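Local structure of adenylation domain (Streptomyces sp., 5N9X) at residues A[288-294]-A[329-335]; A[308-312]-A[334-338]; A[52-56]-A[139-143]; A[117-121]-A[132-136]; A[202-206]-A[216-221]. The protein is an adenylation domain, an AMP-binding enzyme of the ANL superfamily, modelled here with ATP and threonine in its pocket. Residues are numbered along the deposited sequence.

Contact 1 (A[288-294]-A[329-335]); sequences LTPAVVR and DLAAEDS
Start with Ser-335, whose t rotamer sends OG to donate to Leu-288 O (3.0 Å). The same OG accepts from a water (2.8 Å), and that water accepts a hydrogen bond from Leu-288 N, 2.9 Å from its oxygen. Leu-288 O is satisfied directly by the hydroxyl and Leu-288 N by the water. From Pro-290 the chain enters helix 290-300, with Val-293 N bonded to Pro-290 O (2.9 Å). Segment 329-335 has no regular structure and curls round the proline ring: Pro-290 CG lies 3.2 Å from Asp-329 O and 3.4 Å from Ala-332 O, and the CA atoms of Pro-290 and Leu-330 are 5.1 Å apart. Leu-330, chi1 m and chi2 t, lays CD2 3.8 Å from Val-293 CG1. On the exposed side Arg-294 NH2 forms a salt bridge with Glu-333 OE2 (3.3 Å). Asp-329 OD2 is taken by Thr-326 N and His-323 NE2. The result is a loop packed on a helix N-terminus beside the adenine end of the nucleotide pocket in an AMP-binding enzyme.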
# COMPACT_ATOMS: atom_id res chain seq x y z
N LEU A 288 -11.67 1.71 -5.89
CA LEU A 288 -11.86 3.08 -6.34
C LEU A 288 -13.22 3.23 -7.05
O LEU A 288 -13.45 2.63 -8.10
CB LEU A 288 -10.70 3.50 -7.25
CG LEU A 288 -10.63 4.92 -7.83
CD1 LEU A 288 -10.34 5.99 -6.77
CD2 LEU A 288 -9.62 5.03 -8.99
N THR A 289 -14.15 3.99 -6.45
CA THR A 289 -15.46 4.22 -7.06
C THR A 289 -15.42 5.47 -7.92
O THR A 289 -14.79 6.47 -7.55
CB THR A 289 -16.59 4.39 -6.02
OG1 THR A 289 -16.27 5.47 -5.14
CG2 THR A 289 -16.80 3.11 -5.22
N PRO A 290 -16.09 5.42 -9.07
CA PRO A 290 -16.22 6.57 -9.98
C PRO A 290 -16.59 7.87 -9.26
O PRO A 290 -16.06 8.92 -9.61
CB PRO A 290 -17.33 6.13 -10.94
CG PRO A 290 -17.17 4.60 -10.98
CD PRO A 290 -16.76 4.21 -9.59
N ALA A 291 -17.48 7.80 -8.28
CA ALA A 291 -17.92 8.98 -7.56
C ALA A 291 -16.76 9.78 -6.94
O ALA A 291 -16.73 11.00 -7.02
CB ALA A 291 -18.91 8.59 -6.49
N VAL A 292 -15.84 9.07 -6.29
CA VAL A 292 -14.61 9.66 -5.75
C VAL A 292 -13.82 10.48 -6.80
O VAL A 292 -13.26 11.53 -6.49
CB VAL A 292 -13.71 8.53 -5.14
CG1 VAL A 292 -12.28 8.96 -5.06
CG2 VAL A 292 -14.20 8.16 -3.76
N VAL A 293 -13.83 10.02 -8.05
CA VAL A 293 -13.04 10.64 -9.12
C VAL A 293 -13.74 11.81 -9.87
O VAL A 293 -13.06 12.70 -10.41
CB VAL A 293 -12.62 9.53 -10.15
CG1 VAL A 293 -11.99 10.12 -11.42
CG2 VAL A 293 -11.67 8.52 -9.47
N ARG A 294 -15.08 11.84 -9.89
CA ARG A 294 -15.83 12.85 -10.66
C ARG A 294 -15.45 14.31 -10.34
O ARG A 294 -15.20 15.09 -11.26
CB ARG A 294 -17.36 12.66 -10.47
CG ARG A 294 -17.92 11.29 -10.88
CD ARG A 294 -19.45 11.29 -10.98
NE ARG A 294 -20.06 10.14 -10.31
CZ ARG A 294 -20.49 9.03 -10.91
NH1 ARG A 294 -20.38 8.90 -12.22
NH2 ARG A 294 -21.02 8.05 -10.19
N ASP A 329 -15.69 5.28 -17.53
CA ASP A 329 -15.65 4.78 -16.15
C ASP A 329 -16.43 5.68 -15.18
O ASP A 329 -16.78 5.25 -14.09
CB ASP A 329 -14.19 4.65 -15.66
CG ASP A 329 -13.31 3.90 -16.65
OD1 ASP A 329 -13.76 2.88 -17.21
OD2 ASP A 329 -12.16 4.35 -16.86
N LEU A 330 -16.70 6.91 -15.59
CA LEU A 330 -17.48 7.82 -14.75
C LEU A 330 -18.97 7.78 -15.05
O LEU A 330 -19.76 8.46 -14.38
CB LEU A 330 -16.99 9.26 -14.89
CG LEU A 330 -15.50 9.53 -14.74
CD1 LEU A 330 -15.26 11.02 -14.70
CD2 LEU A 330 -14.94 8.86 -13.48
N ALA A 331 -19.38 6.99 -16.03
CA ALA A 331 -20.81 6.90 -16.35
C ALA A 331 -21.46 5.88 -15.43
O ALA A 331 -22.49 6.17 -14.81
CB ALA A 331 -21.03 6.53 -17.78
N ALA A 332 -20.87 4.69 -15.34
CA ALA A 332 -21.42 3.64 -14.50
C ALA A 332 -20.80 3.73 -13.12
O ALA A 332 -20.06 4.65 -12.83
CB ALA A 332 -21.16 2.28 -15.10
N GLU A 333 -21.11 2.76 -12.27
CA GLU A 333 -20.51 2.73 -10.95
C GLU A 333 -19.64 1.51 -10.78
O GLU A 333 -19.56 0.94 -9.69
CB GLU A 333 -21.59 2.78 -9.87
CG GLU A 333 -21.33 3.86 -8.83
CD GLU A 333 -22.59 4.52 -8.35
OE1 GLU A 333 -23.51 3.80 -7.90
OE2 GLU A 333 -22.66 5.77 -8.44
N ASP A 334 -18.97 1.11 -11.86
CA ASP A 334 -18.07 -0.03 -11.82
C ASP A 334 -16.61 0.36 -11.51
O ASP A 334 -16.11 1.41 -11.95
CB ASP A 334 -18.14 -0.81 -13.14
CG ASP A 334 -19.24 -1.88 -13.12
OD1 ASP A 334 -19.09 -2.86 -12.36
OD2 ASP A 334 -20.24 -1.74 -13.87
N SER A 335 -15.95 -0.51 -10.75
CA SER A 335 -14.55 -0.34 -10.39
C SER A 335 -13.61 -1.10 -11.33
O SER A 335 -13.30 -2.28 -11.09
CB SER A 335 -14.33 -0.81 -8.96
OG SER A 335 -13.10 -0.32 -8.47
O HOH W 1 -10.41 -0.24 -7.67

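Contact 2 (A[308-312]-A[334-338]); sequences INMYG and DSVIG. With ATP (adenosine-5'-triphosphate), chain D; THR (threonine), chain C.
Walking from Ser-335, its OG, which donates to Leu-288 O, also accepts from a water 2.8 Å away; that water accepts from Asn-309 ND2 at 2.6 Å from its oxygen. Next, Val-336 O receives a weak hydrogen bond from the same Asn-309 ND2 (3.3 Å). Ile-337 follows, its CB 3.8 Å from Tyr-311 CB; their CA atoms are 5.8 Å apart. Ile-337 (phi/psi -105/-11) and Gly-338 (86/-135) both face Leu-416 in a classic beta bulge, and the latter's angles call for glycine. With its t side chain so held, Asn-309 OD1 weakly accepts from ATP N6 (3.0 Å), while Met-310 O takes the better bond from ATP N6 (2.9 Å). Gly-312 borders both ligands; a CB there would clash with the threonine OG1. Strands 306-310 and 336-340 do not pair directly: strand 321-324 runs between them, antiparallel to both, with strand 280-284 beyond the first and strand 416-421 beyond the second.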
# COMPACT_ATOMS: atom_id res chain seq x y z
N ILE A 308 -4.65 6.65 -12.96
CA ILE A 308 -4.39 5.23 -13.09
C ILE A 308 -4.77 4.49 -11.81
O ILE A 308 -4.25 4.76 -10.72
CB ILE A 308 -2.89 4.94 -13.41
CG1 ILE A 308 -2.60 5.21 -14.89
CG2 ILE A 308 -2.54 3.49 -13.10
CD1 ILE A 308 -2.33 6.61 -15.20
N ASN A 309 -5.71 3.56 -11.95
CA ASN A 309 -6.08 2.74 -10.82
C ASN A 309 -5.19 1.53 -10.90
O ASN A 309 -5.03 0.97 -11.97
CB ASN A 309 -7.56 2.36 -10.82
CG ASN A 309 -7.93 1.56 -9.60
OD1 ASN A 309 -7.16 1.53 -8.64
ND2 ASN A 309 -9.10 0.92 -9.61
N MET A 310 -4.58 1.15 -9.79
CA MET A 310 -3.78 -0.09 -9.79
C MET A 310 -4.25 -1.03 -8.68
O MET A 310 -4.19 -0.66 -7.51
CB MET A 310 -2.28 0.20 -9.65
CG MET A 310 -1.70 1.00 -10.81
SD MET A 310 0.11 1.23 -10.82
CE MET A 310 0.62 -0.24 -11.75
N TYR A 311 -4.73 -2.20 -9.07
CA TYR A 311 -5.02 -3.23 -8.07
C TYR A 311 -3.69 -3.82 -7.69
O TYR A 311 -2.82 -4.02 -8.56
CB TYR A 311 -5.97 -4.33 -8.60
CG TYR A 311 -6.02 -5.58 -7.73
CD1 TYR A 311 -6.90 -5.66 -6.67
CD2 TYR A 311 -5.21 -6.67 -7.99
CE1 TYR A 311 -6.96 -6.79 -5.88
CE2 TYR A 311 -5.26 -7.80 -7.20
CZ TYR A 311 -6.13 -7.85 -6.15
OH TYR A 311 -6.18 -8.96 -5.36
N GLY A 312 -3.51 -4.10 -6.40
CA GLY A 312 -2.27 -4.65 -5.91
C GLY A 312 -2.44 -5.30 -4.56
O GLY A 312 -3.40 -5.01 -3.83
N ASP A 334 -18.97 1.11 -11.86
CA ASP A 334 -18.07 -0.03 -11.82
C ASP A 334 -16.61 0.36 -11.51
O ASP A 334 -16.11 1.41 -11.95
CB ASP A 334 -18.14 -0.81 -13.14
CG ASP A 334 -19.24 -1.88 -13.12
OD1 ASP A 334 -19.09 -2.86 -12.36
OD2 ASP A 334 -20.24 -1.74 -13.87
N SER A 335 -15.95 -0.51 -10.75
CA SER A 335 -14.55 -0.34 -10.39
C SER A 335 -13.61 -1.10 -11.33
O SER A 335 -13.30 -2.28 -11.09
CB SER A 335 -14.33 -0.81 -8.96
OG SER A 335 -13.10 -0.32 -8.47
N VAL A 336 -13.14 -0.44 -12.38
CA VAL A 336 -12.26 -1.11 -13.33
C VAL A 336 -10.80 -1.08 -12.86
O VAL A 336 -10.24 0.00 -12.60
CB VAL A 336 -12.36 -0.49 -14.73
CG1 VAL A 336 -11.73 -1.42 -15.77
CG2 VAL A 336 -13.81 -0.22 -15.08
N ILE A 337 -10.19 -2.26 -12.75
CA ILE A 337 -8.79 -2.37 -12.35
C ILE A 337 -7.95 -2.72 -13.56
O ILE A 337 -6.73 -2.66 -13.51
CB ILE A 337 -8.58 -3.43 -11.21
CG1 ILE A 337 -8.84 -4.85 -11.70
CG2 ILE A 337 -9.44 -3.10 -10.02
CD1 ILE A 337 -9.10 -5.84 -10.58
N GLY A 338 -8.61 -3.08 -14.65
CA GLY A 338 -7.92 -3.25 -15.93
C GLY A 338 -7.30 -4.62 -16.19
O GLY A 338 -7.94 -5.63 -15.94
PG ATP D . -3.47 -8.85 3.84
O1G ATP D . -4.50 -9.67 3.07
O2G ATP D . -3.28 -9.28 5.26
O3G ATP D . -2.12 -8.72 3.15
PB ATP D . -4.21 -6.17 2.92
O1B ATP D . -5.31 -6.69 2.00
O2B ATP D . -4.27 -4.77 3.45
O3B ATP D . -4.11 -7.34 4.06
PA ATP D . -2.15 -5.42 1.22
O1A ATP D . -1.31 -6.28 0.30
O2A ATP D . -1.52 -4.16 1.80
O3A ATP D . -2.72 -6.37 2.37
O5' ATP D . -3.60 -5.03 0.58
C5' ATP D . -4.11 -5.50 -0.67
C4' ATP D . -5.63 -5.55 -0.64
O4' ATP D . -6.21 -4.29 -0.93
C3' ATP D . -6.25 -6.56 -1.59
O3' ATP D . -6.69 -7.66 -0.80
C2' ATP D . -7.44 -5.87 -2.21
O2' ATP D . -8.62 -6.36 -1.57
C1' ATP D . -7.29 -4.41 -1.86
N9 ATP D . -6.98 -3.58 -3.07
C8 ATP D . -5.74 -3.16 -3.43
N7 ATP D . -5.76 -2.42 -4.56
C5 ATP D . -7.05 -2.34 -4.95
C6 ATP D . -7.76 -1.69 -6.07
N6 ATP D . -7.07 -0.99 -7.00
N1 ATP D . -9.10 -1.84 -6.14
C2 ATP D . -9.75 -2.57 -5.22
N3 ATP D . -9.19 -3.18 -4.16
C4 ATP D . -7.85 -3.11 -3.97
N THR C . 0.19 -2.91 -2.20
CA THR C . -0.69 -1.89 -1.62
C THR C . -1.71 -2.62 -0.79
O THR C . -2.53 -2.10 -0.01
CB THR C . -1.43 -1.04 -2.69
OG1 THR C . -2.03 -1.90 -3.67
CG2 THR C . -0.46 -0.07 -3.35
OXT THR C . -1.68 -3.82 -1.00
O HOH W 1 -10.41 -0.24 -7.67

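Contact 3 (A[52-56]-A[139-143]); sequences WAEGL and VAALR
Trp-52 does most of the work. It sits on helix 46-62, with chi1 t and chi2 near 2°, and its indole lies along the C-terminal end of helix 136-141; the CA atoms of Trp-52 and Arg-143 are 4.8 Å apart. Trp-52 NE1 donates to Val-139 O (2.7 Å, 146° at the hydrogen), so the carbonyl meets the ring at its edge, while Val-139 O also takes a weak bond from Leu-142 N (3.3 Å). Over the ring face, Arg-143 CA stands 3.5 Å from the centroid of the five-membered ring and 5° off its normal, a CH-pi contact, with Arg-143 CG 3.6 Å from Trp-52 CE3. Here two surface helices are joined end to side, the shorter one following directly on the edge strand 133-134 of a four-stranded parallel sheet; helix 79-90 also touches the indole, through Ala-79, Asn-80 and Ala-83. Leu-142, chi1 m and chi2 p, points at helix 46-62 and brings CD2 to 3.2 Å from Gly-55 O and 3.8 Å from Leu-56 N; a side chain at Gly-55 would point toward this leucine. Leu-56 CD2 packs on Val-139 CG2 at 3.6 Å. The Arg-143 guanidinium turns to a salt bridge with Glu-42.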
# COMPACT_ATOMS: atom_id res chain seq x y z
N TRP A 52 27.16 7.91 0.98
CA TRP A 52 26.66 7.72 2.33
C TRP A 52 26.27 6.24 2.50
O TRP A 52 26.69 5.56 3.46
CB TRP A 52 25.49 8.68 2.54
CG TRP A 52 24.87 8.77 3.89
CD1 TRP A 52 25.24 8.09 5.02
CD2 TRP A 52 23.79 9.63 4.28
NE1 TRP A 52 24.43 8.46 6.08
CE2 TRP A 52 23.54 9.40 5.64
CE3 TRP A 52 23.00 10.56 3.60
CZ2 TRP A 52 22.53 10.09 6.35
CZ3 TRP A 52 21.98 11.23 4.29
CH2 TRP A 52 21.76 10.99 5.65
N ALA A 53 25.53 5.73 1.52
CA ALA A 53 25.02 4.37 1.55
C ALA A 53 26.11 3.30 1.50
O ALA A 53 26.06 2.34 2.25
CB ALA A 53 24.03 4.17 0.38
N GLU A 54 27.08 3.46 0.61
CA GLU A 54 28.26 2.58 0.62
C GLU A 54 28.95 2.55 1.98
O GLU A 54 29.30 1.47 2.50
CB GLU A 54 29.28 3.01 -0.45
CG GLU A 54 28.78 2.88 -1.89
CD GLU A 54 28.46 1.42 -2.23
OE1 GLU A 54 29.25 0.54 -1.81
OE2 GLU A 54 27.44 1.18 -2.92
N GLY A 55 29.14 3.73 2.57
CA GLY A 55 29.69 3.81 3.91
C GLY A 55 28.84 3.08 4.94
O GLY A 55 29.38 2.39 5.81
N LEU A 56 27.52 3.24 4.87
CA LEU A 56 26.66 2.62 5.87
C LEU A 56 26.74 1.11 5.76
O LEU A 56 26.63 0.39 6.75
CB LEU A 56 25.21 3.08 5.72
CG LEU A 56 24.86 4.40 6.40
CD1 LEU A 56 23.67 5.11 5.72
CD2 LEU A 56 24.60 4.19 7.88
N VAL A 139 24.03 6.99 11.88
CA VAL A 139 23.78 7.03 10.43
C VAL A 139 24.12 8.40 9.82
O VAL A 139 24.75 8.47 8.76
CB VAL A 139 22.30 6.66 10.10
CG1 VAL A 139 21.91 7.10 8.69
CG2 VAL A 139 22.08 5.16 10.28
N ALA A 140 23.71 9.47 10.50
CA ALA A 140 24.04 10.84 10.09
C ALA A 140 25.54 11.11 9.98
O ALA A 140 25.98 11.97 9.21
CB ALA A 140 23.42 11.86 11.05
N ALA A 141 26.33 10.37 10.75
CA ALA A 141 27.76 10.62 10.86
C ALA A 141 28.51 10.23 9.60
O ALA A 141 29.58 10.77 9.33
CB ALA A 141 28.34 9.86 12.06
N LEU A 142 27.97 9.27 8.85
CA LEU A 142 28.66 8.78 7.66
C LEU A 142 28.26 9.58 6.42
O LEU A 142 28.81 9.37 5.34
CB LEU A 142 28.38 7.28 7.46
CG LEU A 142 29.14 6.31 8.39
CD1 LEU A 142 28.54 6.25 9.77
CD2 LEU A 142 29.26 4.90 7.84
N ARG A 143 27.34 10.52 6.60
CA ARG A 143 26.80 11.35 5.52
C ARG A 143 27.87 12.19 4.83
O ARG A 143 28.16 11.99 3.65
CB ARG A 143 25.70 12.26 6.04
CG ARG A 143 25.06 13.13 4.98
CD ARG A 143 24.71 14.46 5.55
NE ARG A 143 24.06 15.31 4.57
CZ ARG A 143 22.75 15.57 4.57
NH1 ARG A 143 21.98 15.03 5.50
NH2 ARG A 143 22.23 16.35 3.64

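Contact 4 (A[117-121]-A[132-136]); sequences VALVG and PLVTE
Three backbone hydrogen bonds zip the two segments together. Gly-121 N gives to Val-134 O (2.7 Å), Val-134 N to Leu-119 O (3.0 Å, nearly straight at 175°) and Leu-119 N to Pro-132 O (3.1 Å). This is the parallel beta pattern, in which Leu-119 reaches the residues before and after its partner Leu-133, and Val-134 does the same round Val-120. The end-to-end directions differ by 22°, and CA spacing narrows from 5.3 Å at Leu-119/Leu-133 to 4.7 Å at Val-120/Val-134. Val-120 CA adds a CA-H...O contact to Val-134 O (3.4 Å). Gly-121, at 112/-176, has backbone angles that by themselves call for glycine. Leu-119 and Leu-133 share one face, CD2 of the first 3.8 Å from CD1 of the second; Val-120 and Val-134 share the other, with Val-120 CG1 4.1 Å from Val-134 CB. Thr-135 then N-caps the next helix, its OG1 bonded to Asn-138 N. Strand 133-134 forms the edge of a four-stranded parallel sheet, strand 118-121 pairing beyond it with strand 70-74; helices 79-90 and 136-141 pack on the face bearing the two valines.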
# COMPACT_ATOMS: atom_id res chain seq x y z
N VAL A 117 18.90 -9.40 13.04
CA VAL A 117 20.23 -9.43 13.63
C VAL A 117 20.66 -8.09 14.21
O VAL A 117 21.66 -8.01 14.90
CB VAL A 117 21.29 -9.84 12.60
CG1 VAL A 117 20.83 -11.05 11.85
CG2 VAL A 117 21.55 -8.70 11.62
N ALA A 118 19.89 -7.03 13.89
CA ALA A 118 20.22 -5.67 14.32
C ALA A 118 19.04 -4.74 14.10
O ALA A 118 18.10 -5.10 13.41
CB ALA A 118 21.43 -5.17 13.56
N LEU A 119 19.12 -3.53 14.66
CA LEU A 119 18.13 -2.50 14.36
C LEU A 119 18.81 -1.17 13.98
O LEU A 119 19.83 -0.79 14.57
CB LEU A 119 17.19 -2.31 15.57
CG LEU A 119 15.98 -1.40 15.35
CD1 LEU A 119 14.78 -1.92 16.12
CD2 LEU A 119 16.26 0.05 15.75
N VAL A 120 18.27 -0.47 12.99
CA VAL A 120 18.80 0.84 12.63
C VAL A 120 17.79 1.92 12.94
O VAL A 120 16.63 1.83 12.53
CB VAL A 120 19.20 0.92 11.14
CG1 VAL A 120 19.88 2.24 10.85
CG2 VAL A 120 20.13 -0.21 10.78
N GLY A 121 18.24 2.96 13.65
CA GLY A 121 17.37 4.02 14.16
C GLY A 121 17.35 3.89 15.67
O GLY A 121 18.06 3.04 16.20
N PRO A 132 22.25 -5.54 18.45
CA PRO A 132 23.04 -4.31 18.29
C PRO A 132 22.28 -3.16 17.65
O PRO A 132 21.40 -3.38 16.81
CB PRO A 132 24.21 -4.75 17.39
CG PRO A 132 23.85 -6.10 16.83
CD PRO A 132 22.55 -6.55 17.42
N LEU A 133 22.62 -1.93 18.03
CA LEU A 133 22.00 -0.75 17.45
C LEU A 133 22.92 0.07 16.56
O LEU A 133 24.10 0.25 16.86
CB LEU A 133 21.47 0.19 18.53
CG LEU A 133 20.12 0.79 18.13
CD1 LEU A 133 18.99 -0.20 18.31
CD2 LEU A 133 19.84 2.09 18.86
N VAL A 134 22.37 0.55 15.46
CA VAL A 134 22.92 1.67 14.74
C VAL A 134 21.95 2.81 15.01
O VAL A 134 20.76 2.68 14.71
CB VAL A 134 23.06 1.39 13.25
CG1 VAL A 134 23.89 2.48 12.58
CG2 VAL A 134 23.68 0.04 13.04
N THR A 135 22.42 3.90 15.60
CA THR A 135 21.52 4.99 15.98
C THR A 135 21.34 5.93 14.80
O THR A 135 22.03 5.80 13.80
CB THR A 135 22.05 5.77 17.19
OG1 THR A 135 23.30 6.38 16.83
CG2 THR A 135 22.25 4.85 18.36
N GLU A 136 20.40 6.86 14.92
CA GLU A 136 20.21 7.82 13.85
C GLU A 136 21.45 8.70 13.75
O GLU A 136 21.89 9.04 12.64
CB GLU A 136 18.95 8.67 14.07
CG GLU A 136 18.42 9.27 12.77
CD GLU A 136 17.16 10.09 12.95
OE1 GLU A 136 16.43 9.89 13.95
OE2 GLU A 136 16.89 10.94 12.09

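Contact 5 (A[202-206]-A[216-221]); sequences RWLLF and WEIWGA
Two tryptophans meet in a T-shape at the heart of this contact: the edge of Trp-203 points into the face of Trp-216, six- and five-membered ring centroids 5.1 Å apart and planes at 74°. Trp-203 has chi1 m and leaves its strand toward the helix; Trp-216, chi1 t, also meets His-319 edge-to-face, and its side chain lies about 7 Å from the bound threonine at the nearest atoms. Gly-220 CA packs over the Trp-203 six-membered ring, 3.5 Å from its centroid and 10° off the normal, a CH-pi contact. A CB on Gly-220 would come within 2.3 Å of Trp-203 CZ3, so only glycine fits here. Strand 202-205 and helix 216-221 pass with axes 7.7 Å apart and directions 156° apart, nearly antiparallel, as the first two arms of a beta-alpha-beta unit completed by strand 227-230. CA atoms pair Trp-203 with Ala-221 (5.9 Å) and Leu-205 with Glu-217 (5.8 Å). Leu-205 CD1 rests 3.7 Å from Ile-218 CG1. Leu-205 also centres an inverse gamma turn, closed by a weak bond from Phe-206 N to Leu-204 O (3.1 Å). Beside it the buried Glu-217 OE2 weakly accepts from Phe-206 N (3.4 Å) and is bonded to His-207 ND1. Shape-matched aromatic packing therefore dominates, with one buried carboxylate serving the polar groups where the strand ends.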
# COMPACT_ATOMS: atom_id res chain seq x y z
N ARG A 202 9.25 14.30 -10.25
CA ARG A 202 9.30 14.41 -8.81
C ARG A 202 8.25 13.48 -8.22
O ARG A 202 7.06 13.63 -8.50
CB ARG A 202 9.05 15.84 -8.34
CG ARG A 202 10.27 16.75 -8.33
CD ARG A 202 10.15 17.77 -9.44
NE ARG A 202 11.13 18.83 -9.30
CZ ARG A 202 11.08 19.98 -9.98
NH1 ARG A 202 10.11 20.20 -10.85
NH2 ARG A 202 12.02 20.90 -9.78
N TRP A 203 8.71 12.53 -7.40
CA TRP A 203 7.82 11.59 -6.75
C TRP A 203 7.61 12.05 -5.31
O TRP A 203 8.53 12.56 -4.66
CB TRP A 203 8.41 10.18 -6.78
CG TRP A 203 8.41 9.52 -8.14
CD1 TRP A 203 9.09 9.92 -9.25
CD2 TRP A 203 7.73 8.32 -8.51
NE1 TRP A 203 8.87 9.06 -10.28
CE2 TRP A 203 8.03 8.07 -9.86
CE3 TRP A 203 6.89 7.44 -7.82
CZ2 TRP A 203 7.51 6.97 -10.56
CZ3 TRP A 203 6.39 6.35 -8.50
CH2 TRP A 203 6.70 6.12 -9.86
N LEU A 204 6.39 11.90 -4.80
CA LEU A 204 6.13 12.28 -3.42
C LEU A 204 6.22 11.03 -2.56
O LEU A 204 5.59 10.04 -2.88
CB LEU A 204 4.75 12.93 -3.30
CG LEU A 204 4.34 13.47 -1.92
CD1 LEU A 204 5.31 14.57 -1.51
CD2 LEU A 204 2.91 13.99 -1.93
N LEU A 205 7.02 11.04 -1.50
CA LEU A 205 6.96 9.94 -0.53
C LEU A 205 5.84 10.25 0.48
O LEU A 205 6.05 10.83 1.55
CB LEU A 205 8.31 9.71 0.16
CG LEU A 205 8.30 8.59 1.21
CD1 LEU A 205 8.29 7.26 0.52
CD2 LEU A 205 9.54 8.65 2.11
N PHE A 206 4.62 9.88 0.10
CA PHE A 206 3.46 10.12 0.93
C PHE A 206 3.24 9.01 1.98
O PHE A 206 2.67 9.26 3.04
CB PHE A 206 2.22 10.29 0.03
CG PHE A 206 0.96 10.65 0.78
CD1 PHE A 206 0.16 9.66 1.35
CD2 PHE A 206 0.60 11.98 0.95
CE1 PHE A 206 -0.99 9.99 2.04
CE2 PHE A 206 -0.56 12.31 1.65
CZ PHE A 206 -1.35 11.32 2.19
N TRP A 216 7.18 1.55 -4.18
CA TRP A 216 6.89 2.09 -5.48
C TRP A 216 7.33 3.55 -5.54
O TRP A 216 7.93 3.99 -6.51
CB TRP A 216 5.41 1.93 -5.75
CG TRP A 216 4.83 2.65 -6.88
CD1 TRP A 216 3.98 3.70 -6.80
CD2 TRP A 216 4.98 2.36 -8.28
NE1 TRP A 216 3.60 4.10 -8.06
CE2 TRP A 216 4.19 3.29 -8.99
CE3 TRP A 216 5.71 1.40 -9.00
CZ2 TRP A 216 4.12 3.30 -10.40
CZ3 TRP A 216 5.64 1.41 -10.40
CH2 TRP A 216 4.85 2.36 -11.08
N GLU A 217 7.02 4.27 -4.47
CA GLU A 217 7.31 5.69 -4.43
C GLU A 217 8.82 5.92 -4.42
O GLU A 217 9.34 6.67 -5.24
CB GLU A 217 6.64 6.34 -3.20
CG GLU A 217 5.12 6.49 -3.32
CD GLU A 217 4.45 7.03 -2.04
OE1 GLU A 217 5.00 6.84 -0.93
OE2 GLU A 217 3.37 7.65 -2.15
N ILE A 218 9.53 5.29 -3.50
CA ILE A 218 10.98 5.46 -3.38
C ILE A 218 11.73 5.05 -4.65
O ILE A 218 12.55 5.81 -5.19
CB ILE A 218 11.54 4.62 -2.19
CG1 ILE A 218 11.11 5.21 -0.84
CG2 ILE A 218 13.05 4.49 -2.29
CD1 ILE A 218 10.98 4.14 0.31
N TRP A 219 11.43 3.84 -5.13
CA TRP A 219 12.17 3.28 -6.25
C TRP A 219 11.68 3.81 -7.59
O TRP A 219 12.45 3.84 -8.55
CB TRP A 219 12.12 1.76 -6.17
CG TRP A 219 13.02 1.34 -5.09
CD1 TRP A 219 12.68 0.87 -3.85
CD2 TRP A 219 14.45 1.46 -5.08
NE1 TRP A 219 13.79 0.65 -3.10
CE2 TRP A 219 14.90 1.00 -3.83
CE3 TRP A 219 15.39 1.89 -6.02
CZ2 TRP A 219 16.26 0.96 -3.48
CZ3 TRP A 219 16.73 1.85 -5.69
CH2 TRP A 219 17.16 1.39 -4.43
N GLY A 220 10.44 4.26 -7.65
CA GLY A 220 9.98 5.04 -8.78
C GLY A 220 10.98 6.16 -9.06
O GLY A 220 11.46 6.32 -10.19
N ALA A 221 11.32 6.89 -8.01
CA ALA A 221 12.27 7.99 -8.09
C ALA A 221 13.72 7.57 -8.26
O ALA A 221 14.40 8.00 -9.19
CB ALA A 221 12.14 8.85 -6.85

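How the contacts relate
Contacts 2 and 5 are buried, while 1, 3 and 4 lie partly open toward the surface. Contacts 1 and 2 share Asp-334, Ser-335 and one water, so the exposed loop of the first runs straight into strand 336-340, which faces the pocket segment 308-312 of contact 2. Contacts 3 and 4 form the other close pair, on the opposite side of the chain's centre from 1 and 2; Val-139 of the first packs on Val-120 and Val-134 of the second. Chemistry follows place: an ion pair toward solvent in contact 1, amide and water bonds beside the ligands in contact 2, backbone pairing in contact 4, and tryptophan packing in both 3 and 5.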